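Local coordinates for hypothetical protein (Rhodococcus sp., PDB 2NS0) that is of uncertain function, possibly an S-adenosylmethionine tRNA ribosyltransferase, and probably has a helix-turn-helix fold, at residues G57-Q63 with P76-T82. Sequence-based numbering, arbitrary orientation.
Sequences GEVEVTQ and PIRIRWT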
ATOM      1  N   GLY A  57      -1.952  -9.779  -7.626  1.00 17.10           N
ATOM      2  CA  GLY A  57      -3.305 -10.108  -7.277  1.00 15.81           C
ATOM      3  C   GLY A  57      -3.533 -10.230  -5.787  1.00 16.14           C
ATOM      4  O   GLY A  57      -4.642 -10.553  -5.394  1.00 15.57           O
ATOM      5  N   GLU A  58      -2.508  -9.944  -4.974  1.00 16.12           N
ATOM      6  CA  GLU A  58      -2.589 -10.020  -3.497  1.00 16.82           C
ATOM      7  C   GLU A  58      -3.432  -8.902  -2.836  1.00 16.72           C
ATOM      8  O   GLU A  58      -4.167  -9.142  -1.851  1.00 15.87           O
ATOM      9  CB  GLU A  58      -1.185  -9.953  -2.903  1.00 16.98           C
ATOM     10  CG  GLU A  58      -0.325 -11.124  -3.350  1.00 20.27           C
ATOM     11  CD  GLU A  58       0.911 -11.338  -2.477  1.00 22.00           C
ATOM     12  OE1 GLU A  58       1.044 -10.662  -1.435  1.00 22.42           O
ATOM     13  OE2 GLU A  58       1.720 -12.217  -2.843  1.00 24.11           O
ATOM     14  N   VAL A  59      -3.289  -7.687  -3.355  1.00 16.08           N
ATOM     15  CA  VAL A  59      -4.019  -6.548  -2.855  1.00 16.17           C
ATOM     16  C   VAL A  59      -4.686  -5.844  -4.025  1.00 17.44           C
ATOM     17  O   VAL A  59      -4.308  -6.082  -5.180  1.00 16.79           O
ATOM     18  CB  VAL A  59      -3.081  -5.532  -2.087  1.00 16.28           C
ATOM     19  CG1 VAL A  59      -2.273  -6.239  -0.956  1.00 15.11           C
ATOM     20  CG2 VAL A  59      -2.199  -4.729  -3.043  1.00 15.92           C
ATOM     21  N   GLU A  60      -5.681  -5.005  -3.719  1.00 17.77           N
ATOM     22  CA  GLU A  60      -6.213  -4.025  -4.668  1.00 18.99           C
ATOM     23  C   GLU A  60      -6.031  -2.622  -4.112  1.00 19.47           C
ATOM     24  O   GLU A  60      -6.094  -2.384  -2.882  1.00 20.03           O
ATOM     25  CB  GLU A  60      -7.714  -4.231  -4.918  1.00 19.26           C
ATOM     26  CG  GLU A  60      -8.044  -5.515  -5.651  1.00 21.05           C
ATOM     27  CD  GLU A  60      -9.499  -5.857  -5.576  1.00 22.28           C
ATOM     28  OE1 GLU A  60     -10.075  -5.807  -4.455  1.00 26.91           O
ATOM     29  OE2 GLU A  60     -10.072  -6.145  -6.649  1.00 23.61           O
ATOM     30  N   VAL A  61      -5.861  -1.680  -5.023  1.00 18.94           N
ATOM     31  CA  VAL A  61      -5.752  -0.289  -4.633  1.00 19.44           C
ATOM     32  C   VAL A  61      -7.031   0.364  -5.163  1.00 20.13           C
ATOM     33  O   VAL A  61      -7.456   0.073  -6.311  1.00 20.23           O
ATOM     34  CB  VAL A  61      -4.500   0.377  -5.298  1.00 19.42           C
ATOM     35  CG1 VAL A  61      -4.490   1.894  -5.044  1.00 20.46           C
ATOM     36  CG2 VAL A  61      -3.168  -0.321  -4.878  1.00 17.47           C
ATOM     37  N   THR A  62      -7.656   1.211  -4.338  1.00 20.18           N
ATOM     38  CA  THR A  62      -8.878   1.911  -4.720  1.00 20.14           C
ATOM     39  C   THR A  62      -8.741   3.410  -4.517  1.00 19.81           C
ATOM     40  O   THR A  62      -7.963   3.883  -3.697  1.00 20.43           O
ATOM     41  CB  THR A  62     -10.157   1.411  -3.958  1.00 19.66           C
ATOM     42  OG1 THR A  62     -10.067   1.768  -2.578  1.00 22.34           O
ATOM     43  CG2 THR A  62     -10.352  -0.140  -4.091  1.00 22.29           C
ATOM     44  N   GLN A  63      -9.507   4.150  -5.297  1.00 19.39           N
ATOM     45  CA  GLN A  63      -9.626   5.585  -5.152  1.00 18.81           C
ATOM     46  C   GLN A  63     -11.077   5.938  -5.431  1.00 17.97           C
ATOM     47  O   GLN A  63     -11.634   5.581  -6.461  1.00 16.31           O
ATOM     48  CB  GLN A  63      -8.713   6.298  -6.130  1.00 18.16           C
ATOM     49  CG  GLN A  63      -8.659   7.752  -5.804  1.00 21.76           C
ATOM     50  CD  GLN A  63      -7.692   8.479  -6.674  1.00 23.23           C
ATOM     51  OE1 GLN A  63      -6.661   8.933  -6.194  1.00 28.13           O
ATOM     52  NE2 GLN A  63      -8.011   8.611  -7.952  1.00 20.34           N
ATOM     53  N   PRO A  76      -4.952  10.761  -2.774  1.00 22.15           N
ATOM     54  CA  PRO A  76      -5.191   9.717  -1.789  1.00 21.14           C
ATOM     55  C   PRO A  76      -5.850   8.451  -2.333  1.00 19.85           C
ATOM     56  O   PRO A  76      -6.827   8.509  -3.085  1.00 20.18           O
ATOM     57  CB  PRO A  76      -6.084  10.407  -0.739  1.00 21.61           C
ATOM     58  CG  PRO A  76      -5.722  11.846  -0.822  1.00 22.86           C
ATOM     59  CD  PRO A  76      -5.464  12.070  -2.302  1.00 22.07           C
ATOM     60  N   ILE A  77      -5.296   7.316  -1.934  1.00 17.20           N
ATOM     61  CA  ILE A  77      -5.768   6.040  -2.373  1.00 16.98           C
ATOM     62  C   ILE A  77      -5.867   5.126  -1.142  1.00 16.81           C
ATOM     63  O   ILE A  77      -5.314   5.439  -0.078  1.00 17.01           O
ATOM     64  CB  ILE A  77      -4.813   5.398  -3.421  1.00 16.94           C
ATOM     65  CG1 ILE A  77      -3.370   5.262  -2.815  1.00 18.49           C
ATOM     66  CG2 ILE A  77      -4.897   6.185  -4.787  1.00 16.37           C
ATOM     67  CD1 ILE A  77      -2.303   4.470  -3.607  1.00 16.09           C
ATOM     68  N   ARG A  78      -6.573   4.010  -1.298  1.00 17.35           N
ATOM     69  CA  ARG A  78      -6.705   3.002  -0.227  1.00 17.42           C
ATOM     70  C   ARG A  78      -6.068   1.698  -0.678  1.00 17.34           C
ATOM     71  O   ARG A  78      -6.066   1.405  -1.867  1.00 16.20           O
ATOM     72  CB  ARG A  78      -8.187   2.741   0.080  1.00 18.11           C
ATOM     73  CG  ARG A  78      -8.994   3.955   0.550  1.00 17.26           C
ATOM     74  CD  ARG A  78      -8.334   4.652   1.752  1.00 17.40           C
ATOM     75  NE  ARG A  78      -8.211   3.803   2.954  1.00 13.52           N
ATOM     76  CZ  ARG A  78      -7.690   4.251   4.097  1.00 14.47           C
ATOM     77  NH1 ARG A  78      -7.256   5.496   4.178  1.00 15.21           N
ATOM     78  NH2 ARG A  78      -7.596   3.480   5.165  1.00 16.52           N
ATOM     79  N   ILE A  79      -5.522   0.913   0.258  1.00 17.81           N
ATOM     80  CA  ILE A  79      -4.968  -0.428  -0.079  1.00 17.49           C
ATOM     81  C   ILE A  79      -5.675  -1.501   0.729  1.00 18.02           C
ATOM     82  O   ILE A  79      -5.771  -1.365   1.936  1.00 18.23           O
ATOM     83  CB  ILE A  79      -3.422  -0.516   0.189  1.00 17.52           C
ATOM     84  CG1 ILE A  79      -2.683   0.665  -0.468  1.00 18.52           C
ATOM     85  CG2 ILE A  79      -2.850  -1.850  -0.261  1.00 17.20           C
ATOM     86  CD1 ILE A  79      -1.218   0.920   0.125  1.00 18.94           C
ATOM     87  N   ARG A  80      -6.173  -2.546   0.063  1.00 17.09           N
ATOM     88  CA  ARG A  80      -6.947  -3.622   0.699  1.00 17.66           C
ATOM     89  C   ARG A  80      -6.488  -4.982   0.157  1.00 17.71           C
ATOM     90  O   ARG A  80      -5.987  -5.088  -0.983  1.00 18.07           O
ATOM     91  CB  ARG A  80      -8.477  -3.451   0.425  1.00 16.55           C
ATOM     92  CG  ARG A  80      -8.884  -3.733  -1.036  1.00 15.73           C
ATOM     93  CD  ARG A  80     -10.214  -3.094  -1.375  1.00 19.51           C
ATOM     94  NE  ARG A  80     -10.749  -3.604  -2.640  1.00 20.27           N
ATOM     95  CZ  ARG A  80     -11.899  -3.235  -3.206  1.00 21.23           C
ATOM     96  NH1 ARG A  80     -12.724  -2.307  -2.656  1.00 15.87           N
ATOM     97  NH2 ARG A  80     -12.228  -3.828  -4.338  1.00 18.25           N
ATOM     98  N   TRP A  81      -6.636  -6.021   0.970  1.00 18.88           N
ATOM     99  CA  TRP A  81      -6.528  -7.396   0.473  1.00 18.55           C
ATOM    100  C   TRP A  81      -7.548  -7.587  -0.648  1.00 20.04           C
ATOM    101  O   TRP A  81      -8.698  -7.129  -0.554  1.00 19.68           O
ATOM    102  CB  TRP A  81      -6.878  -8.362   1.595  1.00 19.60           C
ATOM    103  CG  TRP A  81      -5.865  -8.512   2.712  1.00 17.44           C
ATOM    104  CD1 TRP A  81      -6.122  -8.473   4.059  1.00 18.04           C
ATOM    105  CD2 TRP A  81      -4.449  -8.741   2.575  1.00 18.06           C
ATOM    106  NE1 TRP A  81      -4.974  -8.687   4.757  1.00 16.88           N
ATOM    107  CE2 TRP A  81      -3.925  -8.845   3.876  1.00 17.15           C
ATOM    108  CE3 TRP A  81      -3.582  -8.896   1.470  1.00 15.66           C
ATOM    109  CZ2 TRP A  81      -2.548  -9.105   4.130  1.00 19.93           C
ATOM    110  CZ3 TRP A  81      -2.231  -9.138   1.705  1.00 19.68           C
ATOM    111  CH2 TRP A  81      -1.719  -9.238   3.037  1.00 18.64           C
ATOM    112  N   THR A  82      -7.149  -8.258  -1.715  1.00 20.22           N
ATOM    113  CA  THR A  82      -8.113  -8.784  -2.675  1.00 21.58           C
ATOM    114  C   THR A  82      -9.023  -9.802  -1.958  1.00 23.58           C
ATOM    115  O   THR A  82      -8.551 -10.640  -1.159  1.00 23.13           O
ATOM    116  CB  THR A  82      -7.385  -9.470  -3.830  1.00 21.00           C
ATOM    117  OG1 THR A  82      -6.481  -8.536  -4.406  1.00 19.09           O
ATOM    118  CG2 THR A  82      -8.332  -9.928  -4.929  1.00 21.36           C
TER
HETATM  119  O   HOH W   1     -11.731   0.266  -0.970  1.00 18.93           O
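Strands 59-63 and 78-81 form the antiparallel pair that follows the three helices of this small chain, probably the wing of a winged helix-turn-helix domain. Glu60 faces Arg80 and Thr62 faces Arg78 as hydrogen-bonded pairs; Arg80 N reaches Glu60 O at 3.0 Å, and Arg78 N reaches Thr62 O at 2.8 Å, nearly straight at 169°. On the sheet face away from the helices, Arg80 turns the side of its guanidinium to Glu60, NE and NH2 both bonding OE1 at 2.9 Å. That oxygen lies close to the guanidinium plane, yet both nitrogens meet it from above the carboxylate, the two planes 49° apart. Arg80 CG sits between the backbone N and carbonyl carbon (chi1 71°), and the extended chain beyond carries the group past Thr62, whose CG2 lies over one guanidinium face, 3.5 Å from NH1. A water joins NH1 to Thr62 OG1. A leucine in place of Arg80 would probably leave the Glu60 carboxylate without its cross-strand charge partner and Thr62 CG2 without its flat cover. Beneath, Val61 CG1 packs on Ile77 CD1 at 3.7 Å; Val59 and Ile79 meet and rest on Leu16 of helix 5-18, and Val61 on Ala50 of helix 43-55. At the far end, Thr82 OG1 donates to Gly57 O (2.9 Å), in the Schellman motif after helix 43-55. Three helices followed by a small antiparallel sheet are the layout of winged helix-turn-helix domains, to which this chain probably belongs.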